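Local atomic coordinates of Rho guanine nucleotide exchange factor 3 (PDB entry 2Z0Q), a protein that acts as a guanine nucleotide exchange factor for the small GTPases RhoA and RhoB, here represented by its DH-PH fragment. Residues A15-L27 with L166-D180. Sequence-based numbering, arbitrary orientation.
Sequences AKEIKRQEAIFEL and LLREILRHTPNDNPD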
loop_
_atom_site.group_PDB
_atom_site.type_symbol
_atom_site.label_atom_id
_atom_site.label_comp_id
_atom_site.label_asym_id
_atom_site.label_seq_id
_atom_site.Cartn_x
_atom_site.Cartn_y
_atom_site.Cartn_z
ATOM N N ALA A 15 4.549 -37.113 -11.167
ATOM C CA ALA A 15 5.188 -36.013 -10.453
ATOM C C ALA A 15 4.207 -34.830 -10.522
ATOM O O ALA A 15 4.074 -34.053 -9.575
ATOM C CB ALA A 15 6.509 -35.622 -11.109
ATOM N N LYS A 16 3.536 -34.692 -11.665
ATOM C CA LYS A 16 2.575 -33.595 -11.863
ATOM C C LYS A 16 1.462 -33.644 -10.826
ATOM O O LYS A 16 1.075 -32.598 -10.283
ATOM C CB LYS A 16 1.988 -33.721 -13.286
ATOM C CG LYS A 16 0.977 -32.645 -13.678
ATOM C CD LYS A 16 0.633 -32.802 -15.194
ATOM C CE LYS A 16 -0.262 -31.653 -15.666
ATOM N NZ LYS A 16 -0.489 -31.629 -17.149
ATOM N N GLU A 17 0.961 -34.850 -10.531
ATOM C CA GLU A 17 -0.129 -34.985 -9.544
ATOM C C GLU A 17 0.374 -34.619 -8.149
ATOM O O GLU A 17 -0.348 -34.030 -7.390
ATOM C CB GLU A 17 -0.723 -36.409 -9.543
ATOM C CG GLU A 17 -1.827 -36.661 -8.508
ATOM C CD GLU A 17 -2.989 -35.685 -8.583
ATOM O OE1 GLU A 17 -3.213 -35.056 -9.658
ATOM O OE2 GLU A 17 -3.714 -35.579 -7.568
ATOM N N ILE A 18 1.618 -34.968 -7.816
ATOM C CA ILE A 18 2.147 -34.586 -6.505
ATOM C C ILE A 18 2.255 -33.056 -6.462
ATOM O O ILE A 18 1.910 -32.437 -5.454
ATOM C CB ILE A 18 3.518 -35.263 -6.260
ATOM C CG1 ILE A 18 3.286 -36.800 -6.209
ATOM C CG2 ILE A 18 4.087 -34.795 -4.908
ATOM C CD1 ILE A 18 4.620 -37.629 -6.163
ATOM N N LYS A 19 2.682 -32.443 -7.561
ATOM C CA LYS A 19 2.752 -30.978 -7.617
ATOM C C LYS A 19 1.350 -30.337 -7.503
ATOM O O LYS A 19 1.199 -29.264 -6.903
ATOM C CB LYS A 19 3.443 -30.507 -8.908
ATOM C CG LYS A 19 4.926 -30.871 -8.954
ATOM C CD LYS A 19 5.518 -30.454 -10.297
ATOM C CE LYS A 19 6.937 -30.966 -10.433
ATOM N NZ LYS A 19 7.524 -30.599 -11.783
ATOM N N ARG A 20 0.344 -30.997 -8.056
ATOM C CA ARG A 20 -1.021 -30.485 -7.960
ATOM C C ARG A 20 -1.467 -30.545 -6.491
ATOM O O ARG A 20 -2.036 -29.616 -5.976
ATOM C CB ARG A 20 -1.970 -31.351 -8.767
ATOM C CG ARG A 20 -3.340 -30.674 -8.957
ATOM C CD ARG A 20 -4.299 -31.534 -9.812
ATOM N NE ARG A 20 -4.761 -32.770 -9.150
ATOM C CZ ARG A 20 -5.933 -32.918 -8.533
ATOM N NH1 ARG A 20 -6.807 -31.927 -8.451
ATOM N NH2 ARG A 20 -6.246 -34.091 -8.003
ATOM N N GLN A 21 -1.166 -31.657 -5.819
ATOM C CA GLN A 21 -1.555 -31.761 -4.401
ATOM C C GLN A 21 -0.802 -30.734 -3.573
ATOM O O GLN A 21 -1.363 -30.176 -2.638
ATOM C CB GLN A 21 -1.356 -33.193 -3.852
ATOM C CG GLN A 21 -2.265 -34.243 -4.504
ATOM C CD GLN A 21 -3.739 -33.944 -4.263
ATOM O OE1 GLN A 21 -4.137 -33.586 -3.168
ATOM N NE2 GLN A 21 -4.547 -34.089 -5.298
ATOM N N GLU A 22 0.475 -30.490 -3.891
ATOM C CA GLU A 22 1.215 -29.467 -3.191
ATOM C C GLU A 22 0.535 -28.092 -3.387
ATOM O O GLU A 22 0.325 -27.334 -2.432
ATOM C CB GLU A 22 2.659 -29.390 -3.717
ATOM C CG GLU A 22 3.490 -30.562 -3.209
ATOM C CD GLU A 22 4.985 -30.358 -3.470
ATOM O OE1 GLU A 22 5.330 -29.551 -4.353
ATOM O OE2 GLU A 22 5.808 -31.003 -2.774
ATOM N N ALA A 23 0.177 -27.790 -4.633
ATOM C CA ALA A 23 -0.416 -26.492 -4.912
ATOM C C ALA A 23 -1.739 -26.287 -4.155
ATOM O O ALA A 23 -2.024 -25.188 -3.690
ATOM C CB ALA A 23 -0.622 -26.327 -6.471
ATOM N N ILE A 24 -2.536 -27.346 -4.036
ATOM C CA ILE A 24 -3.828 -27.255 -3.346
ATOM C C ILE A 24 -3.619 -27.080 -1.829
ATOM O O ILE A 24 -4.282 -26.278 -1.158
ATOM C CB ILE A 24 -4.654 -28.505 -3.642
ATOM C CG1 ILE A 24 -5.130 -28.449 -5.089
ATOM C CG2 ILE A 24 -5.867 -28.609 -2.692
ATOM C CD1 ILE A 24 -5.729 -29.784 -5.570
ATOM N N PHE A 25 -2.660 -27.824 -1.290
ATOM C CA PHE A 25 -2.393 -27.716 0.134
ATOM C C PHE A 25 -1.879 -26.306 0.462
ATOM O O PHE A 25 -2.289 -25.706 1.454
ATOM C CB PHE A 25 -1.347 -28.769 0.566
ATOM C CG PHE A 25 -1.351 -29.033 2.042
ATOM C CD1 PHE A 25 -2.340 -29.834 2.595
ATOM C CD2 PHE A 25 -0.438 -28.419 2.873
ATOM C CE1 PHE A 25 -2.420 -30.007 3.967
ATOM C CE2 PHE A 25 -0.511 -28.588 4.267
ATOM C CZ PHE A 25 -1.502 -29.374 4.792
ATOM N N GLU A 26 -0.996 -25.784 -0.398
ATOM C CA GLU A 26 -0.416 -24.462 -0.225
ATOM C C GLU A 26 -1.491 -23.384 -0.217
ATOM O O GLU A 26 -1.419 -22.425 0.556
ATOM C CB GLU A 26 0.609 -24.184 -1.337
ATOM C CG GLU A 26 1.968 -24.939 -1.095
ATOM C CD GLU A 26 2.786 -25.170 -2.362
ATOM O OE1 GLU A 26 2.583 -24.441 -3.362
ATOM O OE2 GLU A 26 3.642 -26.090 -2.364
ATOM N N LEU A 27 -2.466 -23.526 -1.120
ATOM C CA LEU A 27 -3.576 -22.573 -1.163
ATOM C C LEU A 27 -4.244 -22.482 0.206
ATOM O O LEU A 27 -4.437 -21.404 0.743
ATOM C CB LEU A 27 -4.625 -23.034 -2.175
ATOM C CG LEU A 27 -5.886 -22.150 -2.188
ATOM C CD1 LEU A 27 -5.488 -20.754 -2.631
ATOM C CD2 LEU A 27 -6.928 -22.733 -3.200
ATOM N N LEU A 166 -1.517 -18.245 -7.437
ATOM C CA LEU A 166 -1.757 -19.456 -6.650
ATOM C C LEU A 166 -2.707 -20.431 -7.332
ATOM O O LEU A 166 -2.472 -21.642 -7.319
ATOM C CB LEU A 166 -2.324 -19.074 -5.275
ATOM C CG LEU A 166 -1.468 -18.263 -4.332
ATOM C CD1 LEU A 166 -2.369 -17.733 -3.130
ATOM C CD2 LEU A 166 -0.345 -19.184 -3.817
ATOM N N LEU A 167 -3.800 -19.913 -7.911
ATOM C CA LEU A 167 -4.731 -20.803 -8.588
ATOM C C LEU A 167 -4.108 -21.323 -9.894
ATOM O O LEU A 167 -4.383 -22.433 -10.289
ATOM C CB LEU A 167 -6.049 -20.081 -8.905
ATOM C CG LEU A 167 -6.737 -19.513 -7.668
ATOM C CD1 LEU A 167 -8.188 -19.074 -8.052
ATOM C CD2 LEU A 167 -6.768 -20.548 -6.548
ATOM N N ARG A 168 -3.284 -20.511 -10.572
ATOM C CA ARG A 168 -2.676 -21.003 -11.797
ATOM C C ARG A 168 -1.638 -22.123 -11.503
ATOM O O ARG A 168 -1.404 -23.000 -12.328
ATOM C CB ARG A 168 -2.035 -19.832 -12.610
ATOM C CG ARG A 168 -1.734 -20.264 -14.022
ATOM C CD ARG A 168 -1.214 -19.111 -14.890
ATOM N NE ARG A 168 -2.151 -17.999 -14.973
ATOM C CZ ARG A 168 -2.017 -16.823 -14.348
ATOM N NH1 ARG A 168 -0.979 -16.552 -13.553
ATOM N NH2 ARG A 168 -2.930 -15.876 -14.550
ATOM N N GLU A 169 -1.018 -22.069 -10.326
ATOM C CA GLU A 169 -0.052 -23.109 -9.914
ATOM C C GLU A 169 -0.846 -24.433 -9.799
ATOM O O GLU A 169 -0.336 -25.487 -10.172
ATOM C CB GLU A 169 0.616 -22.716 -8.603
ATOM C CG GLU A 169 1.607 -23.798 -8.039
ATOM C CD GLU A 169 2.735 -24.101 -9.026
ATOM O OE1 GLU A 169 3.085 -23.187 -9.812
ATOM O OE2 GLU A 169 3.300 -25.222 -8.997
ATOM N N ILE A 170 -2.093 -24.396 -9.302
ATOM C CA ILE A 170 -2.898 -25.622 -9.274
ATOM C C ILE A 170 -3.273 -26.049 -10.713
ATOM O O ILE A 170 -3.140 -27.214 -11.110
ATOM C CB ILE A 170 -4.210 -25.442 -8.479
ATOM C CG1 ILE A 170 -3.905 -24.898 -7.072
ATOM C CG2 ILE A 170 -4.946 -26.774 -8.422
ATOM C CD1 ILE A 170 -5.171 -24.474 -6.275
ATOM N N LEU A 171 -3.728 -25.066 -11.498
ATOM C CA LEU A 171 -4.162 -25.338 -12.867
ATOM C C LEU A 171 -3.088 -26.006 -13.733
ATOM O O LEU A 171 -3.366 -26.940 -14.494
ATOM C CB LEU A 171 -4.575 -23.995 -13.533
ATOM C CG LEU A 171 -4.930 -24.145 -15.024
ATOM C CD1 LEU A 171 -6.101 -25.093 -15.243
ATOM C CD2 LEU A 171 -5.273 -22.761 -15.545
ATOM N N ARG A 172 -1.849 -25.520 -13.636
ATOM C CA ARG A 172 -0.830 -26.083 -14.520
ATOM C C ARG A 172 -0.485 -27.533 -14.235
ATOM O O ARG A 172 0.069 -28.208 -15.081
ATOM C CB ARG A 172 0.444 -25.202 -14.567
ATOM C CG ARG A 172 1.285 -25.116 -13.292
ATOM C CD ARG A 172 2.652 -24.405 -13.612
ATOM N NE ARG A 172 2.409 -23.116 -14.273
ATOM C CZ ARG A 172 2.170 -21.970 -13.634
ATOM N NH1 ARG A 172 2.164 -21.923 -12.305
ATOM N NH2 ARG A 172 1.873 -20.864 -14.336
ATOM N N HIS A 173 -0.847 -28.031 -13.063
ATOM C CA HIS A 173 -0.596 -29.448 -12.760
ATOM C C HIS A 173 -1.915 -30.238 -12.789
ATOM O O HIS A 173 -1.982 -31.406 -12.382
ATOM C CB HIS A 173 0.075 -29.581 -11.406
ATOM C CG HIS A 173 1.333 -28.788 -11.295
ATOM N ND1 HIS A 173 2.398 -28.978 -12.146
ATOM C CD2 HIS A 173 1.676 -27.766 -10.473
ATOM C CE1 HIS A 173 3.343 -28.103 -11.854
ATOM N NE2 HIS A 173 2.931 -27.355 -10.844
ATOM N N THR A 174 -2.964 -29.623 -13.316
ATOM C CA THR A 174 -4.266 -30.293 -13.413
ATOM C C THR A 174 -4.403 -30.923 -14.818
ATOM O O THR A 174 -4.322 -30.217 -15.840
ATOM C CB THR A 174 -5.442 -29.286 -13.169
ATOM O OG1 THR A 174 -5.325 -28.691 -11.856
ATOM C CG2 THR A 174 -6.794 -30.005 -13.249
ATOM N N PRO A 175 -4.607 -32.246 -14.884
ATOM C CA PRO A 175 -4.751 -32.977 -16.154
ATOM C C PRO A 175 -5.968 -32.560 -17.019
ATOM O O PRO A 175 -6.958 -32.041 -16.514
ATOM C CB PRO A 175 -4.796 -34.446 -15.708
ATOM C CG PRO A 175 -5.354 -34.390 -14.349
ATOM C CD PRO A 175 -4.778 -33.139 -13.723
ATOM N N ASN A 176 -5.870 -32.783 -18.331
ATOM C CA ASN A 176 -6.955 -32.404 -19.247
ATOM C C ASN A 176 -8.297 -33.099 -18.996
ATOM O O ASN A 176 -9.346 -32.580 -19.368
ATOM C CB ASN A 176 -6.530 -32.625 -20.711
ATOM C CG ASN A 176 -5.235 -31.895 -21.073
ATOM O OD1 ASN A 176 -4.999 -30.748 -20.661
ATOM N ND2 ASN A 176 -4.392 -32.558 -21.868
ATOM N N ASP A 177 -8.278 -34.259 -18.359
ATOM C CA ASP A 177 -9.519 -34.978 -18.083
ATOM C C ASP A 177 -10.089 -34.663 -16.703
ATOM O O ASP A 177 -10.999 -35.349 -16.208
ATOM C CB ASP A 177 -9.271 -36.482 -18.198
ATOM C CG ASP A 177 -8.307 -36.991 -17.142
ATOM O OD1 ASP A 177 -7.301 -36.298 -16.853
ATOM O OD2 ASP A 177 -8.556 -38.093 -16.612
ATOM N N ASN A 178 -9.544 -33.625 -16.063
ATOM C CA ASN A 178 -10.007 -33.233 -14.746
ATOM C C ASN A 178 -10.826 -31.946 -14.947
ATOM O O ASN A 178 -10.290 -30.956 -15.429
ATOM C CB ASN A 178 -8.808 -32.933 -13.845
ATOM C CG ASN A 178 -9.203 -32.736 -12.420
ATOM O OD1 ASN A 178 -10.160 -32.026 -12.117
ATOM N ND2 ASN A 178 -8.452 -33.364 -11.504
ATOM N N PRO A 179 -12.108 -31.938 -14.540
ATOM C CA PRO A 179 -12.969 -30.755 -14.711
ATOM C C PRO A 179 -12.498 -29.501 -13.993
ATOM O O PRO A 179 -13.006 -28.419 -14.241
ATOM C CB PRO A 179 -14.335 -31.236 -14.220
ATOM C CG PRO A 179 -13.963 -32.307 -13.194
ATOM C CD PRO A 179 -12.843 -33.033 -13.869
ATOM N N ASP A 180 -11.539 -29.664 -13.082
ATOM C CA ASP A 180 -10.992 -28.512 -12.384
ATOM C C ASP A 180 -10.309 -27.593 -13.410
ATOM O O ASP A 180 -10.118 -26.406 -13.128
ATOM C CB ASP A 180 -9.951 -28.954 -11.360
ATOM C CG ASP A 180 -10.450 -28.871 -9.937
ATOM O OD1 ASP A 180 -11.685 -28.729 -9.694
ATOM O OD2 ASP A 180 -9.592 -28.937 -9.027
HETATM O O HOH W 1 -2.112 -34.193 -12.086
HETATM O O HOH W 2 3.022 -27.093 -7.044
HETATM O O HOH W 3 -7.016 -29.371 -9.415
HETATM O O HOH W 4 -1.365 -22.687 -4.895
#
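Ile170 sits as a knob among Arg20, Ala23, Ile24 and Leu27 in the DH (RhoGEF) helical bundle, where the antiparallel axes of 15-27 and 166-172 come within 8.3 Å at a crossing angle of -158°. The apolar evidence is branch by branch: Ile170 CG1 lies 3.6 Å from Ala23 CB, CG2 meets Ile24 CG1, and CD1 reaches Leu27 CD2.

The His173 ring lies flat against Lys19, whose CB stands 3.5 Å from the ring centroid and 6° off its normal, a CH-pi contact. His173 NE2 donates to Glu169 OE2 (2.8 Å) within the ring plane but from above the carboxylate plane; with Lys19 CB and Arg172 CG on opposite faces, this helps hold the ring's rotation.

No direct hydrogen bond joins the segments; waters do. One water donates to Glu17 OE1 and His173 O, another to Ala23 O and Leu166 O.

Arg20 grips Glu17 side-on, NE 2.8 Å from OE1 and NH2 on OE2, while NH1 also bonds Glu92 O. A methionine here would probably cost Glu17 its ionic mate and a third water its NH1 donor. That water also donates to Thr174 OG1 and to Asp180 OD2, which accepts from Val94 N as well.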